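Local coordinates for protein enoyl-CoA hydratase, EchA3 (Mycobacterium marinum M, PDB 3R6H) that belongs to the enoyl-CoA hydratase/isomerase (crotonase) family and probably acts as a lyase in lipid metabolism, at residues A[20-26]-A[55-61]; A[28-33]-A[79-84]. All coordinates share one frame; numbering follows the deposited sequence.

Interaction 1: A[20-26]-A[55-61]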
ATOM      1  N   MET A  20       4.349  -6.603 -29.548  1.00 16.40           N
ATOM      2  CA  MET A  20       4.436  -5.290 -30.178  1.00 16.26           C
ATOM      3  C   MET A  20       5.810  -5.029 -30.788  1.00 16.92           C
ATOM      4  O   MET A  20       6.837  -5.131 -30.116  1.00 16.33           O
ATOM      5  CB  MET A  20       4.171  -4.168 -29.168  1.00 16.87           C
ATOM      6  CG  MET A  20       2.838  -4.232 -28.498  1.00 15.23           C
ATOM      7  SD  MET A  20       2.570  -2.803 -27.415  1.00 15.46           S
ATOM      8  CE  MET A  20       3.569  -3.303 -25.998  1.00 12.31           C
ATOM      9  N   ASP A  21       5.827  -4.667 -32.072  1.00 16.92           N
ATOM     10  CA  ASP A  21       7.077  -4.203 -32.686  1.00 17.78           C
ATOM     11  C   ASP A  21       6.794  -3.352 -33.920  1.00 19.37           C
ATOM     12  O   ASP A  21       6.574  -3.895 -35.005  1.00 19.65           O
ATOM     13  CB  ASP A  21       7.993  -5.363 -33.062  1.00 17.70           C
ATOM     14  CG  ASP A  21       9.339  -4.895 -33.611  1.00 19.41           C
ATOM     15  OD1 ASP A  21       9.679  -3.711 -33.469  1.00 20.73           O
ATOM     16  OD2 ASP A  21      10.067  -5.715 -34.217  1.00 23.83           O
ATOM     17  N   ASP A  22       6.842  -2.037 -33.744  1.00 19.66           N
ATOM     18  CA  ASP A  22       6.649  -1.107 -34.845  1.00 20.03           C
ATOM     19  C   ASP A  22       7.980  -0.676 -35.476  1.00 20.38           C
ATOM     20  O   ASP A  22       8.009   0.282 -36.251  1.00 20.75           O
ATOM     21  CB  ASP A  22       5.820   0.121 -34.404  1.00 19.76           C
ATOM     22  CG  ASP A  22       6.575   1.070 -33.467  1.00 20.50           C
ATOM     23  OD1 ASP A  22       7.638   0.701 -32.919  1.00 17.76           O
ATOM     24  OD2 ASP A  22       6.078   2.217 -33.252  1.00 20.23           O
ATOM     25  N   GLY A  23       9.061  -1.372 -35.132  1.00 20.54           N
ATOM     26  CA  GLY A  23      10.396  -1.054 -35.608  1.00 21.32           C
ATOM     27  C   GLY A  23      11.035   0.131 -34.912  1.00 20.89           C
ATOM     28  O   GLY A  23      12.176   0.476 -35.220  1.00 21.66           O
ATOM     29  N   LYS A  24      10.306   0.748 -33.970  1.00 20.41           N
ATOM     30  CA  LYS A  24      10.800   1.890 -33.204  1.00 20.28           C
ATOM     31  C   LYS A  24      10.573   1.658 -31.692  1.00 19.12           C
ATOM     32  O   LYS A  24      11.111   0.707 -31.146  1.00 17.15           O
ATOM     33  CB  LYS A  24      10.142   3.169 -33.703  1.00 22.05           C
ATOM     34  CG  LYS A  24      10.414   3.404 -35.200  1.00 25.64           C
ATOM     35  CD  LYS A  24       9.714   4.649 -35.729  1.00 29.71           C
ATOM     36  CE  LYS A  24      10.081   4.825 -37.206  1.00 34.46           C
ATOM     37  NZ  LYS A  24       9.159   5.760 -37.899  1.00 37.24           N
ATOM     38  N   VAL A  25       9.763   2.501 -31.042  1.00 18.28           N
ATOM     39  CA  VAL A  25       9.587   2.419 -29.584  1.00 17.45           C
ATOM     40  C   VAL A  25       8.141   2.051 -29.180  1.00 17.11           C
ATOM     41  O   VAL A  25       7.704   2.306 -28.056  1.00 15.85           O
ATOM     42  CB  VAL A  25      10.118   3.682 -28.867  1.00 17.66           C
ATOM     43  CG1 VAL A  25      11.656   3.744 -29.002  1.00 15.91           C
ATOM     44  CG2 VAL A  25       9.456   4.958 -29.396  1.00 19.21           C
ATOM     45  N   ASN A  26       7.425   1.396 -30.087  1.00 17.05           N
ATOM     46  CA  ASN A  26       6.067   0.881 -29.844  1.00 16.98           C
ATOM     47  C   ASN A  26       5.116   1.933 -29.264  1.00 17.39           C
ATOM     48  O   ASN A  26       4.352   1.650 -28.334  1.00 16.80           O
ATOM     49  CB  ASN A  26       6.086  -0.342 -28.888  1.00 17.24           C
ATOM     50  CG  ASN A  26       6.734  -1.578 -29.494  1.00 17.36           C
ATOM     51  OD1 ASN A  26       6.767  -1.761 -30.725  1.00 15.73           O
ATOM     52  ND2 ASN A  26       7.261  -2.443 -28.624  1.00 14.36           N
ATOM     53  N   GLY A  55       6.733  -6.464 -25.579  1.00 11.95           N
ATOM     54  CA  GLY A  55       7.259  -5.403 -26.409  1.00 12.68           C
ATOM     55  C   GLY A  55       8.221  -5.977 -27.433  1.00 14.38           C
ATOM     56  O   GLY A  55       8.112  -7.154 -27.809  1.00 14.63           O
ATOM     57  N   ASN A  56       9.178  -5.151 -27.844  1.00 15.27           N
ATOM     58  CA  ASN A  56      10.215  -5.587 -28.768  1.00 18.32           C
ATOM     59  C   ASN A  56      11.549  -5.695 -28.027  1.00 19.58           C
ATOM     60  O   ASN A  56      11.599  -5.688 -26.790  1.00 18.28           O
ATOM     61  CB  ASN A  56      10.255  -4.695 -30.046  1.00 18.75           C
ATOM     62  CG  ASN A  56      10.664  -3.254 -29.790  1.00 19.51           C
ATOM     63  OD1 ASN A  56      11.313  -2.926 -28.783  1.00 19.82           O
ATOM     64  ND2 ASN A  56      10.314  -2.370 -30.741  1.00 17.04           N
ATOM     65  N   HIS A  57      12.648  -5.823 -28.756  1.00 21.88           N
ATOM     66  CA  HIS A  57      13.931  -6.014 -28.084  1.00 24.19           C
ATOM     67  C   HIS A  57      14.515  -4.795 -27.410  1.00 23.89           C
ATOM     68  O   HIS A  57      15.428  -4.931 -26.594  1.00 26.52           O
ATOM     69  CB  HIS A  57      14.951  -6.675 -29.037  1.00 25.27           C
ATOM     70  CG  HIS A  57      14.831  -8.154 -29.037  1.00 30.22           C
ATOM     71  ND1 HIS A  57      13.808  -8.809 -29.688  1.00 37.04           N
ATOM     72  CD2 HIS A  57      15.544  -9.109 -28.393  1.00 35.88           C
ATOM     73  CE1 HIS A  57      13.916 -10.109 -29.473  1.00 36.65           C
ATOM     74  NE2 HIS A  57      14.963 -10.316 -28.695  1.00 36.19           N
ATOM     75  N   ARG A  58      14.019  -3.612 -27.730  1.00 23.08           N
ATOM     76  CA  ARG A  58      14.571  -2.403 -27.169  1.00 23.71           C
ATOM     77  C   ARG A  58      13.692  -1.723 -26.136  1.00 21.92           C
ATOM     78  O   ARG A  58      14.210  -0.982 -25.296  1.00 22.27           O
ATOM     79  CB  ARG A  58      14.923  -1.437 -28.281  1.00 25.04           C
ATOM     80  CG  ARG A  58      16.146  -1.970 -29.062  1.00 28.58           C
ATOM     81  CD  ARG A  58      16.386  -1.189 -30.340  1.00 31.86           C
ATOM     82  NE  ARG A  58      15.263  -1.343 -31.263  1.00 35.03           N
ATOM     83  CZ  ARG A  58      14.249  -0.487 -31.397  1.00 34.07           C
ATOM     84  NH1 ARG A  58      14.173   0.619 -30.639  1.00 36.19           N
ATOM     85  NH2 ARG A  58      13.289  -0.767 -32.275  1.00 31.67           N
ATOM     86  N   VAL A  59      12.376  -1.949 -26.218  1.00 20.24           N
ATOM     87  CA  VAL A  59      11.422  -1.293 -25.302  1.00 17.98           C
ATOM     88  C   VAL A  59      10.210  -2.168 -25.054  1.00 16.62           C
ATOM     89  O   VAL A  59       9.867  -3.004 -25.868  1.00 15.36           O
ATOM     90  CB  VAL A  59      10.839   0.060 -25.866  1.00 18.45           C
ATOM     91  CG1 VAL A  59      11.955   1.089 -26.214  1.00 20.97           C
ATOM     92  CG2 VAL A  59       9.914  -0.180 -27.093  1.00 19.67           C
ATOM     93  N   PHE A  60       9.509  -1.938 -23.944  1.00 14.54           N
ATOM     94  CA  PHE A  60       8.133  -2.374 -23.866  1.00 12.82           C
ATOM     95  C   PHE A  60       7.277  -1.402 -24.706  1.00 13.71           C
ATOM     96  O   PHE A  60       6.755  -1.763 -25.768  1.00 12.58           O
ATOM     97  CB  PHE A  60       7.627  -2.460 -22.429  1.00 13.43           C
ATOM     98  CG  PHE A  60       6.216  -2.950 -22.343  1.00 10.53           C
ATOM     99  CD1 PHE A  60       5.898  -4.246 -22.769  1.00 10.61           C
ATOM    100  CD2 PHE A  60       5.202  -2.141 -21.848  1.00 10.79           C
ATOM    101  CE1 PHE A  60       4.566  -4.718 -22.721  1.00 11.86           C
ATOM    102  CE2 PHE A  60       3.887  -2.593 -21.805  1.00  9.74           C
ATOM    103  CZ  PHE A  60       3.558  -3.880 -22.236  1.00 11.67           C
ATOM    104  N   SER A  61       7.176  -0.158 -24.243  1.00 13.40           N
ATOM    105  CA  SER A  61       6.578   0.926 -25.018  1.00 12.84           C
ATOM    106  C   SER A  61       7.022   2.275 -24.465  1.00 13.73           C
ATOM    107  O   SER A  61       7.097   2.466 -23.254  1.00 13.00           O
ATOM    108  CB  SER A  61       5.057   0.826 -25.024  1.00 13.48           C
ATOM    109  OG  SER A  61       4.459   1.980 -25.629  1.00 14.22           O
TER
HETATM  110  O   HOH W   1      12.254  -3.125 -33.593  1.00 28.13           O

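Interaction 2: A[28-33]-A[79-84]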
ATOM      1  N   LEU A  28       1.927   4.008 -28.551  1.00 17.79           N
ATOM      2  CA  LEU A  28       0.550   3.584 -28.506  1.00 18.09           C
ATOM      3  C   LEU A  28      -0.348   4.628 -29.164  1.00 18.46           C
ATOM      4  O   LEU A  28      -1.266   5.152 -28.542  1.00 18.31           O
ATOM      5  CB  LEU A  28       0.144   3.289 -27.046  1.00 17.44           C
ATOM      6  CG  LEU A  28       0.969   2.142 -26.438  1.00 19.09           C
ATOM      7  CD1 LEU A  28       1.037   2.139 -24.881  1.00 19.72           C
ATOM      8  CD2 LEU A  28       0.457   0.801 -26.955  1.00 20.00           C
ATOM      9  N   GLY A  29      -0.050   4.922 -30.436  1.00 19.03           N
ATOM     10  CA  GLY A  29      -0.904   5.749 -31.280  1.00 20.18           C
ATOM     11  C   GLY A  29      -2.073   4.932 -31.798  1.00 20.17           C
ATOM     12  O   GLY A  29      -2.231   3.749 -31.457  1.00 20.48           O
ATOM     13  N   PRO A  30      -2.901   5.548 -32.643  1.00 21.31           N
ATOM     14  CA  PRO A  30      -4.078   4.850 -33.161  1.00 21.50           C
ATOM     15  C   PRO A  30      -3.768   3.578 -33.928  1.00 21.01           C
ATOM     16  O   PRO A  30      -4.533   2.610 -33.817  1.00 21.14           O
ATOM     17  CB  PRO A  30      -4.746   5.895 -34.070  1.00 21.96           C
ATOM     18  CG  PRO A  30      -3.783   6.993 -34.211  1.00 23.25           C
ATOM     19  CD  PRO A  30      -2.837   6.950 -33.077  1.00 21.65           C
ATOM     20  N   THR A  31      -2.673   3.548 -34.689  1.00 21.50           N
ATOM     21  CA  THR A  31      -2.333   2.328 -35.446  1.00 22.28           C
ATOM     22  C   THR A  31      -2.002   1.143 -34.505  1.00 20.65           C
ATOM     23  O   THR A  31      -2.518   0.030 -34.673  1.00 20.59           O
ATOM     24  CB  THR A  31      -1.174   2.537 -36.443  1.00 23.40           C
ATOM     25  OG1 THR A  31      -1.542   3.527 -37.420  1.00 26.94           O
ATOM     26  CG2 THR A  31      -0.885   1.247 -37.182  1.00 26.06           C
ATOM     27  N   MET A  32      -1.152   1.400 -33.521  1.00 19.51           N
ATOM     28  CA  MET A  32      -0.773   0.369 -32.555  1.00 18.44           C
ATOM     29  C   MET A  32      -2.000  -0.068 -31.741  1.00 17.23           C
ATOM     30  O   MET A  32      -2.192  -1.251 -31.491  1.00 17.08           O
ATOM     31  CB  MET A  32       0.351   0.865 -31.625  1.00 17.36           C
ATOM     32  CG  MET A  32       0.770  -0.186 -30.560  1.00 18.29           C
ATOM     33  SD  MET A  32       1.515  -1.675 -31.218  1.00 17.51           S
ATOM     34  CE  MET A  32       3.213  -1.084 -31.340  1.00 17.45           C
ATOM     35  N   GLN A  33      -2.811   0.890 -31.293  1.00 18.02           N
ATOM     36  CA  GLN A  33      -3.997   0.569 -30.511  1.00 17.73           C
ATOM     37  C   GLN A  33      -4.946  -0.332 -31.274  1.00 17.76           C
ATOM     38  O   GLN A  33      -5.463  -1.272 -30.724  1.00 16.72           O
ATOM     39  CB  GLN A  33      -4.728   1.819 -30.028  1.00 18.07           C
ATOM     40  CG  GLN A  33      -3.957   2.596 -28.972  1.00 17.50           C
ATOM     41  CD  GLN A  33      -4.704   3.812 -28.479  1.00 17.26           C
ATOM     42  OE1 GLN A  33      -5.936   3.870 -28.565  1.00 19.57           O
ATOM     43  NE2 GLN A  33      -3.966   4.794 -27.947  1.00 16.94           N
ATOM     44  N   ASP A  79      -9.132  10.953 -28.797  1.00 24.30           N
ATOM     45  CA  ASP A  79      -9.402   9.570 -29.214  1.00 23.17           C
ATOM     46  C   ASP A  79      -8.242   8.629 -28.854  1.00 21.56           C
ATOM     47  O   ASP A  79      -8.460   7.465 -28.490  1.00 20.27           O
ATOM     48  CB  ASP A  79      -9.679   9.491 -30.712  1.00 23.65           C
ATOM     49  CG  ASP A  79     -11.031  10.119 -31.099  1.00 27.46           C
ATOM     50  OD1 ASP A  79     -11.809  10.503 -30.191  1.00 28.76           O
ATOM     51  OD2 ASP A  79     -11.309  10.224 -32.315  1.00 29.52           O
ATOM     52  N   MET A  80      -7.020   9.134 -28.964  1.00 20.02           N
ATOM     53  CA  MET A  80      -5.838   8.333 -28.652  1.00 19.24           C
ATOM     54  C   MET A  80      -5.790   8.099 -27.145  1.00 18.22           C
ATOM     55  O   MET A  80      -5.542   6.975 -26.695  1.00 17.08           O
ATOM     56  CB  MET A  80      -4.570   9.056 -29.126  1.00 19.48           C
ATOM     57  CG  MET A  80      -3.289   8.270 -28.877  1.00 18.95           C
ATOM     58  SD  MET A  80      -1.718   9.060 -29.280  1.00 19.61           S
ATOM     59  CE  MET A  80      -1.748  10.533 -28.282  1.00 19.85           C
ATOM     60  N   LEU A  81      -6.056   9.149 -26.367  1.00 17.51           N
ATOM     61  CA  LEU A  81      -6.105   9.018 -24.907  1.00 18.10           C
ATOM     62  C   LEU A  81      -7.175   8.039 -24.458  1.00 17.46           C
ATOM     63  O   LEU A  81      -6.918   7.126 -23.667  1.00 16.30           O
ATOM     64  CB  LEU A  81      -6.354  10.367 -24.234  1.00 18.86           C
ATOM     65  CG  LEU A  81      -5.204  11.350 -24.370  1.00 22.18           C
ATOM     66  CD1 LEU A  81      -5.720  12.799 -24.232  1.00 24.38           C
ATOM     67  CD2 LEU A  81      -4.135  11.040 -23.337  1.00 22.45           C
ATOM     68  N   ARG A  82      -8.396   8.226 -24.954  1.00 16.94           N
ATOM     69  CA  ARG A  82      -9.474   7.321 -24.621  1.00 17.15           C
ATOM     70  C   ARG A  82      -9.131   5.860 -24.955  1.00 16.57           C
ATOM     71  O   ARG A  82      -9.369   4.962 -24.143  1.00 15.26           O
ATOM     72  CB  ARG A  82     -10.749   7.730 -25.348  1.00 18.65           C
ATOM     73  CG  ARG A  82     -11.943   6.892 -25.023  1.00 22.65           C
ATOM     74  CD  ARG A  82     -13.106   7.114 -25.977  1.00 29.07           C
ATOM     75  NE  ARG A  82     -13.494   8.522 -26.101  1.00 34.12           N
ATOM     76  CZ  ARG A  82     -13.360   9.271 -27.203  1.00 38.82           C
ATOM     77  NH1 ARG A  82     -12.831   8.778 -28.323  1.00 39.31           N
ATOM     78  NH2 ARG A  82     -13.775  10.538 -27.186  1.00 39.72           N
ATOM     79  N   GLY A  83      -8.598   5.642 -26.148  1.00 16.52           N
ATOM     80  CA  GLY A  83      -8.281   4.300 -26.610  1.00 16.50           C
ATOM     81  C   GLY A  83      -7.193   3.642 -25.783  1.00 15.88           C
ATOM     82  O   GLY A  83      -7.212   2.429 -25.596  1.00 15.81           O
ATOM     83  N   GLY A  84      -6.233   4.440 -25.334  1.00 15.50           N
ATOM     84  CA  GLY A  84      -5.132   3.931 -24.483  1.00 14.30           C
ATOM     85  C   GLY A  84      -5.671   3.428 -23.166  1.00 13.49           C
ATOM     86  O   GLY A  84      -5.358   2.313 -22.729  1.00 13.07           O
TER

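Interaction 1: A[20-26]-A[55-61]
Ser61 OG donates to the carbonyl of Asn26 over 2.7 Å between OG and O, from above the carbonyl plane. Asn26 answers with its own amide: ND2 reaches Phe60 O at 3.0 Å, nearly straight (169° at the hydrogen) and with the acceptor in the amide plane. Its OD1 takes the backbone N of Asp22 almost head-on, so both ends of this amide are held.

A second polar cluster forms round Asn56. CG lies between the backbone N and the carbonyl carbon (chi1 66°), which leaves OD1 over its own loop, accepting from the backbone N of Arg58 and of Val59, an Asx turn and a longer Asx motif. ND2 faces across the contact, giving one hydrogen to Lys24 O at 3.2 Å and one to Asp21 OD1 at 3.1 Å. The latter oxygen also closes an Asx turn with Gly23 N, which arrives from the opposite face of the carboxylate. Arg58 NH2 approaches Lys24 O at 2.9 Å, in the carbonyl plane on a lone pair, while NH1 adds a weak bond to the same oxygen; a water joins NH2 to Asp21 OD1.

Packing is lighter. Val25 CG1 meets Val59 CG1 at 3.9 Å, and Met20 CE sits over one face of the Phe60 ring, 3.9 Å from its centroid, as a CH-pi contact. The Phe60 side chain also touches Ile100 and Cys102 of strand 98-102, and Met20 touches Met32 and Leu36 of helix 30-46.

Loops following the neighbouring parallel strands 15-20 and 50-54 are thus joined mainly through side-chain amides and backbone carbonyls. That Asn26 is buried and bonded at both ends of its amide, and Asn56 likewise, is consistent with directional polar pairing setting how the two loops fit together.

Interaction 2: A[28-33]-A[79-84]
Gln33 leaves its helix with CG anti to the carbonyl carbon (chi1 -69°) and runs extended beyond it, which carries its amide across to the backbone of helix 75-92 at Met80, Gly83 and Gly84. There NE2 donates to Met80 O at 3.0 Å, close to straight (167°) and with the acceptor in the amide plane. The same nitrogen gives its other hydrogen to Leu28 O, 2.8 Å from NE2, coming from above that carbonyl's plane.

Met80 O is doubly used, since Gly84 N reaches it from the opposite face as the normal helical bond. Gln33 OE1 lies directly against the backbone of Gly83, 3.1 Å from its CA, a glycine with no side chain between amide and helix.

Met80 enters from the other helix with CG anti to the backbone N (chi1 -178°). CG comes 3.7 Å from Leu28 O, and SD lies 4.0 Å from Gly29 CA, at the N-cap position of helix 30-46. Beyond the pair, Val68 and Leu69 of helix 66-69 also touch Met80.

Here the start of helix 30-46 and the residues just before it meet helix 75-92 through a buried glutamine amide and the Met80 side chain. Both NE2 hydrogens are spent on carbonyls, one from each segment, implying that this polar group is accommodated in the interior by bridging the carbonyl of Leu28, just before one helix, to that of Met80 within the other.

From the N terminus, strand 15-20 runs into 20-26, whose partner 55-61 follows strand 50-54; interaction 1 thus closes a loop that contains helix 30-46. Interaction 2 starts inside that loop, at the beginning of this helix, and ends beyond it on helix 75-92, so the two contacts cross rather than nest. Their centres are 15 Å apart, yet they touch: Ser61 OG is 3.5 Å from Leu28 CD1, and Met32 CE packs 3.7 Å from Asn26 OD1. Together they tie the ends of two neighbouring parallel strands of the six-stranded sheet to the start of helix 30-46, and that helix to 75-92.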